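Local coordinates for protein N-acetylneuraminate epimerase (Escherichia coli, PDB 2UVK) that converts the alpha-anomer of N-acetylneuraminate (sialic acid) to the beta-anomer, speeding the equilibrium between the two, at residues L101-F115 and N167-W180. Residues are numbered along the deposited sequence; the frame is centred on the assembly and turned at random.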
loop_
_atom_site.group_PDB
_atom_site.type_symbol
_atom_site.label_atom_id
_atom_site.label_comp_id
_atom_site.label_asym_id
_atom_site.label_seq_id
_atom_site.Cartn_x
_atom_site.Cartn_y
_atom_site.Cartn_z
ATOM N N LEU B 101 7.206 -19.152 -1.494
ATOM C CA LEU B 101 5.993 -19.417 -0.739
ATOM C C LEU B 101 4.807 -18.780 -1.456
ATOM O O LEU B 101 4.953 -17.732 -2.131
ATOM C CB LEU B 101 6.105 -18.905 0.707
ATOM C CG LEU B 101 7.299 -19.414 1.519
ATOM C CD1 LEU B 101 7.240 -18.875 2.943
ATOM C CD2 LEU B 101 7.361 -20.948 1.523
HETATM N N MSE B 102 3.644 -19.414 -1.342
HETATM C CA MSE B 102 2.412 -18.787 -1.809
HETATM C C MSE B 102 1.991 -17.878 -0.683
HETATM O O MSE B 102 1.355 -18.303 0.273
HETATM C CB MSE B 102 1.351 -19.843 -2.126
HETATM C CG MSE B 102 0.067 -19.225 -2.673
HETATM SE SE MSE B 102 -1.142 -20.581 -3.361
HETATM C CE MSE B 102 -0.427 -20.797 -5.179
ATOM N N SER B 103 2.399 -16.611 -0.781
ATOM C CA SER B 103 2.262 -15.665 0.301
ATOM C C SER B 103 2.335 -14.268 -0.295
ATOM O O SER B 103 3.272 -13.983 -1.025
ATOM C CB SER B 103 3.419 -15.858 1.259
ATOM O OG SER B 103 3.325 -15.020 2.376
ATOM N N HIS B 104 1.388 -13.411 0.054
ATOM C CA HIS B 104 1.296 -12.078 -0.569
ATOM C C HIS B 104 1.332 -10.973 0.472
ATOM O O HIS B 104 0.321 -10.705 1.129
ATOM C CB HIS B 104 -0.001 -12.013 -1.367
ATOM C CG HIS B 104 -0.000 -12.954 -2.530
ATOM N ND1 HIS B 104 -0.641 -14.176 -2.529
ATOM C CD2 HIS B 104 0.631 -12.852 -3.722
ATOM C CE1 HIS B 104 -0.420 -14.769 -3.690
ATOM N NE2 HIS B 104 0.372 -14.007 -4.414
ATOM N N ALA B 105 2.485 -10.332 0.627
ATOM C CA ALA B 105 2.582 -9.214 1.553
ATOM C C ALA B 105 1.720 -8.056 1.046
ATOM O O ALA B 105 1.687 -7.778 -0.156
ATOM C CB ALA B 105 4.030 -8.792 1.696
ATOM N N PRO B 106 1.011 -7.384 1.955
ATOM C CA PRO B 106 0.138 -6.297 1.547
ATOM C C PRO B 106 0.835 -5.078 0.970
ATOM O O PRO B 106 0.174 -4.253 0.313
ATOM C CB PRO B 106 -0.617 -5.950 2.834
ATOM C CG PRO B 106 0.260 -6.421 3.897
ATOM C CD PRO B 106 0.846 -7.679 3.395
HETATM N N MSE B 107 2.133 -4.959 1.218
HETATM C CA MSE B 107 2.941 -3.872 0.660
HETATM C C MSE B 107 4.195 -4.441 0.007
HETATM O O MSE B 107 4.763 -5.426 0.484
HETATM C CB MSE B 107 3.323 -2.868 1.760
HETATM C CG MSE B 107 2.277 -1.751 2.030
HETATM SE SE MSE B 107 0.712 -2.292 3.066
HETATM C CE MSE B 107 1.548 -2.566 4.820
ATOM N N GLY B 108 4.632 -3.835 -1.097
ATOM C CA GLY B 108 5.927 -4.149 -1.614
ATOM C C GLY B 108 6.952 -3.909 -0.519
ATOM O O GLY B 108 6.709 -3.138 0.420
HETATM N N MSE B 109 8.103 -4.559 -0.625
HETATM C CA MSE B 109 9.138 -4.516 0.400
HETATM C C MSE B 109 10.499 -4.238 -0.218
HETATM O O MSE B 109 11.159 -5.140 -0.728
HETATM C CB MSE B 109 9.137 -5.853 1.137
HETATM C CG MSE B 109 7.865 -6.069 1.912
HETATM SE SE MSE B 109 7.860 -7.790 2.880
HETATM C CE MSE B 109 7.644 -8.972 1.335
ATOM N N ALA B 110 10.900 -2.969 -0.211
ATOM C CA ALA B 110 12.256 -2.540 -0.557
ATOM C C ALA B 110 12.633 -1.326 0.240
ATOM O O ALA B 110 11.924 -0.331 0.162
ATOM C CB ALA B 110 12.403 -2.240 -2.067
ATOM N N GLY B 111 13.714 -1.442 1.017
ATOM C CA GLY B 111 14.042 -0.438 2.011
ATOM C C GLY B 111 13.379 -0.709 3.349
ATOM O O GLY B 111 13.540 0.059 4.295
ATOM N N HIS B 112 12.622 -1.787 3.415
ATOM C CA HIS B 112 12.030 -2.265 4.656
ATOM C C HIS B 112 13.119 -2.812 5.582
ATOM O O HIS B 112 14.264 -3.099 5.189
ATOM C CB HIS B 112 10.997 -3.340 4.359
ATOM C CG HIS B 112 11.549 -4.511 3.613
ATOM N ND1 HIS B 112 12.222 -4.382 2.411
ATOM C CD2 HIS B 112 11.536 -5.837 3.904
ATOM C CE1 HIS B 112 12.613 -5.580 2.010
ATOM N NE2 HIS B 112 12.195 -6.477 2.890
ATOM N N VAL B 113 12.721 -2.984 6.839
ATOM C CA VAL B 113 13.515 -3.760 7.778
ATOM C C VAL B 113 12.755 -5.043 8.107
ATOM O O VAL B 113 11.559 -5.159 7.841
ATOM C CB VAL B 113 13.813 -2.970 9.078
ATOM C CG1 VAL B 113 14.694 -1.757 8.774
ATOM C CG2 VAL B 113 12.528 -2.629 9.815
ATOM N N THR B 114 13.457 -6.009 8.688
ATOM C CA THR B 114 12.799 -7.202 9.217
ATOM C C THR B 114 13.505 -7.655 10.482
ATOM O O THR B 114 14.740 -7.624 10.575
ATOM C CB THR B 114 12.786 -8.323 8.147
ATOM O OG1 THR B 114 12.086 -7.846 6.998
ATOM C CG2 THR B 114 12.101 -9.583 8.632
ATOM N N PHE B 115 12.692 -7.999 11.482
ATOM C CA PHE B 115 13.199 -8.585 12.727
ATOM C C PHE B 115 12.313 -9.740 13.165
ATOM O O PHE B 115 11.166 -9.855 12.750
ATOM C CB PHE B 115 13.322 -7.524 13.837
ATOM C CG PHE B 115 12.020 -6.863 14.234
ATOM C CD1 PHE B 115 11.344 -7.263 15.369
ATOM C CD2 PHE B 115 11.497 -5.800 13.505
ATOM C CE1 PHE B 115 10.163 -6.631 15.764
ATOM C CE2 PHE B 115 10.318 -5.181 13.896
ATOM C CZ PHE B 115 9.648 -5.611 15.026
ATOM N N ASN B 167 6.246 3.011 3.967
ATOM C CA ASN B 167 5.362 2.137 4.731
ATOM C C ASN B 167 5.543 2.317 6.232
ATOM O O ASN B 167 6.595 1.955 6.781
ATOM C CB ASN B 167 5.634 0.668 4.397
ATOM C CG ASN B 167 4.612 -0.261 5.004
ATOM O OD1 ASN B 167 3.592 0.179 5.526
ATOM N ND2 ASN B 167 4.860 -1.585 4.896
ATOM N N LYS B 168 4.520 2.887 6.875
ATOM C CA LYS B 168 4.548 3.083 8.330
ATOM C C LYS B 168 3.902 1.927 9.087
ATOM O O LYS B 168 3.972 1.890 10.321
ATOM C CB LYS B 168 3.850 4.398 8.738
ATOM C CG LYS B 168 2.371 4.431 8.532
ATOM C CD LYS B 168 1.745 5.704 9.122
ATOM C CE LYS B 168 0.261 5.752 8.953
ATOM N NZ LYS B 168 -0.301 6.906 9.770
ATOM N N PHE B 169 3.263 0.995 8.375
ATOM C CA PHE B 169 2.605 -0.143 9.008
ATOM C C PHE B 169 3.624 -1.159 9.470
ATOM O O PHE B 169 4.704 -1.278 8.906
ATOM C CB PHE B 169 1.610 -0.804 8.076
ATOM C CG PHE B 169 0.440 0.056 7.748
ATOM C CD1 PHE B 169 -0.620 0.157 8.630
ATOM C CD2 PHE B 169 0.389 0.774 6.565
ATOM C CE1 PHE B 169 -1.712 0.925 8.336
ATOM C CE2 PHE B 169 -0.697 1.548 6.268
ATOM C CZ PHE B 169 -1.750 1.636 7.171
ATOM N N LEU B 170 3.248 -1.896 10.513
ATOM C CA LEU B 170 4.026 -3.026 11.002
ATOM C C LEU B 170 3.267 -4.295 10.624
ATOM O O LEU B 170 2.092 -4.453 10.967
ATOM C CB LEU B 170 4.188 -2.948 12.526
ATOM C CG LEU B 170 5.089 -3.999 13.185
ATOM C CD1 LEU B 170 6.512 -3.845 12.786
ATOM C CD2 LEU B 170 4.955 -3.903 14.717
ATOM N N LEU B 171 3.945 -5.185 9.899
ATOM C CA LEU B 171 3.360 -6.412 9.376
ATOM C C LEU B 171 4.024 -7.587 10.076
ATOM O O LEU B 171 5.205 -7.515 10.411
ATOM C CB LEU B 171 3.637 -6.513 7.864
ATOM C CG LEU B 171 3.343 -5.275 6.984
ATOM C CD1 LEU B 171 3.780 -5.587 5.525
ATOM C CD2 LEU B 171 1.911 -4.849 7.069
ATOM N N SER B 172 3.285 -8.668 10.294
ATOM C CA SER B 172 3.916 -9.887 10.800
ATOM C C SER B 172 3.604 -11.072 9.890
ATOM O O SER B 172 2.460 -11.280 9.475
ATOM C CB SER B 172 3.514 -10.178 12.260
ATOM O OG SER B 172 2.134 -10.458 12.395
ATOM N N PHE B 173 4.661 -11.805 9.569
ATOM C CA PHE B 173 4.597 -13.020 8.767
ATOM C C PHE B 173 4.798 -14.207 9.710
ATOM O O PHE B 173 5.798 -14.261 10.425
ATOM C CB PHE B 173 5.704 -12.990 7.710
ATOM C CG PHE B 173 5.956 -14.314 7.037
ATOM C CD1 PHE B 173 5.198 -14.727 5.968
ATOM C CD2 PHE B 173 6.992 -15.146 7.477
ATOM C CE1 PHE B 173 5.444 -15.952 5.329
ATOM C CE2 PHE B 173 7.225 -16.344 6.834
ATOM C CZ PHE B 173 6.449 -16.741 5.778
ATOM N N ASP B 174 3.861 -15.153 9.673
ATOM C CA ASP B 174 3.933 -16.360 10.522
ATOM C C ASP B 174 4.393 -17.524 9.659
ATOM O O ASP B 174 3.666 -17.944 8.769
ATOM C CB ASP B 174 2.564 -16.644 11.142
ATOM C CG ASP B 174 2.594 -17.831 12.125
ATOM O OD1 ASP B 174 3.611 -18.535 12.157
ATOM O OD2 ASP B 174 1.603 -18.027 12.855
ATOM N N PRO B 175 5.610 -18.062 9.902
ATOM C CA PRO B 175 6.111 -19.140 9.042
ATOM C C PRO B 175 5.221 -20.401 8.996
ATOM O O PRO B 175 5.232 -21.122 8.012
ATOM C CB PRO B 175 7.479 -19.471 9.643
ATOM C CG PRO B 175 7.842 -18.316 10.474
ATOM C CD PRO B 175 6.574 -17.691 10.947
ATOM N N SER B 176 4.462 -20.634 10.050
ATOM C CA SER B 176 3.615 -21.814 10.133
ATOM C C SER B 176 2.430 -21.751 9.174
ATOM O O SER B 176 2.058 -22.763 8.577
ATOM C CB SER B 176 3.139 -21.987 11.568
ATOM O OG SER B 176 4.261 -22.155 12.433
ATOM N N THR B 177 1.871 -20.549 8.990
ATOM C CA THR B 177 0.691 -20.347 8.139
ATOM C C THR B 177 1.073 -19.725 6.782
ATOM O O THR B 177 0.323 -19.826 5.805
ATOM C CB THR B 177 -0.315 -19.409 8.833
ATOM O OG1 THR B 177 0.232 -18.094 8.903
ATOM C CG2 THR B 177 -0.605 -19.873 10.266
ATOM N N GLN B 178 2.243 -19.104 6.754
ATOM C CA GLN B 178 2.751 -18.291 5.617
ATOM C C GLN B 178 1.896 -17.071 5.290
ATOM O O GLN B 178 1.996 -16.526 4.174
ATOM C CB GLN B 178 2.975 -19.132 4.361
ATOM C CG GLN B 178 3.747 -20.395 4.694
ATOM C CD GLN B 178 3.997 -21.321 3.522
ATOM O OE1 GLN B 178 3.574 -21.070 2.411
ATOM N NE2 GLN B 178 4.696 -22.442 3.792
ATOM N N GLN B 179 1.092 -16.645 6.264
ATOM C CA GLN B 179 0.178 -15.532 6.101
ATOM C C GLN B 179 0.715 -14.286 6.762
ATOM O O GLN B 179 1.512 -14.347 7.712
ATOM C CB GLN B 179 -1.189 -15.851 6.707
ATOM C CG GLN B 179 -1.843 -17.096 6.180
ATOM C CD GLN B 179 -1.978 -17.083 4.681
ATOM O OE1 GLN B 179 -2.720 -16.267 4.124
ATOM N NE2 GLN B 179 -1.243 -17.967 4.004
ATOM N N TRP B 180 0.224 -13.145 6.250
ATOM C CA TRP B 180 0.591 -11.799 6.718
ATOM C C TRP B 180 -0.520 -11.182 7.534
ATOM O O TRP B 180 -1.678 -11.247 7.152
ATOM C CB TRP B 180 0.878 -10.879 5.518
ATOM C CG TRP B 180 2.115 -11.274 4.825
ATOM C CD1 TRP B 180 2.246 -12.180 3.810
ATOM C CD2 TRP B 180 3.426 -10.779 5.090
ATOM N NE1 TRP B 180 3.555 -12.296 3.453
ATOM C CE2 TRP B 180 4.315 -11.472 4.240
ATOM C CE3 TRP B 180 3.952 -9.890 6.039
ATOM C CZ2 TRP B 180 5.697 -11.231 4.244
ATOM C CZ3 TRP B 180 5.318 -9.641 6.040
ATOM C CH2 TRP B 180 6.185 -10.320 5.156
HETATM O O HOH W 1 -1.075 -17.286 1.043
HETATM O O HOH W 2 3.540 -22.004 -0.025
HETATM O O HOH W 3 0.551 -20.599 1.735
HETATM O O HOH W 4 7.043 -2.756 3.311
#
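In this Kelch-repeat beta-propeller, the connection between two four-stranded blades, running from strand 97-100 to strand 112-117, packs against the third and fourth strands, 169-174 and 179-185, of the blade that 112-117 begins. W180 meets it at the centre. Its indole lies between A105 on one face and CB of F173 on the opposite face. A105 CA sits 3.7 Å from the centroid of the five-membered ring and only 6° off its normal, a CH-pi contact. M109 SE approaches the six-membered ring obliquely, 3.8 Å from W180 CH2, a Met-aromatic contact. The hydroxyl of S103 lies at the indole edge. S103 OG gives its proton to Q178 O at 2.7 Å; a chi1 of -177° swings OG away from its own backbone N and toward Q178 and W180. The same OG accepts a weak, bent bond from W180 NE1 at 2.9 Å. L101 CD1 touches the edge of the F173 ring at CZ, 3.6 Å away. Two waters link Q178 OE1 to the backbone of M102. At the other end, in one of its two conformers, selenomethionine M107 bends to bring CE among N167, F169 and L171. F165 of the second subunit packs on P106 and L171. A leucine in place of W180 would probably leave S103 OG without its indole donor and A105 without a flat surface to rest on. As built, the buried S103 hydroxyl satisfies a backbone carbonyl and, more weakly, the indole N-H, beside a ring packed on both faces.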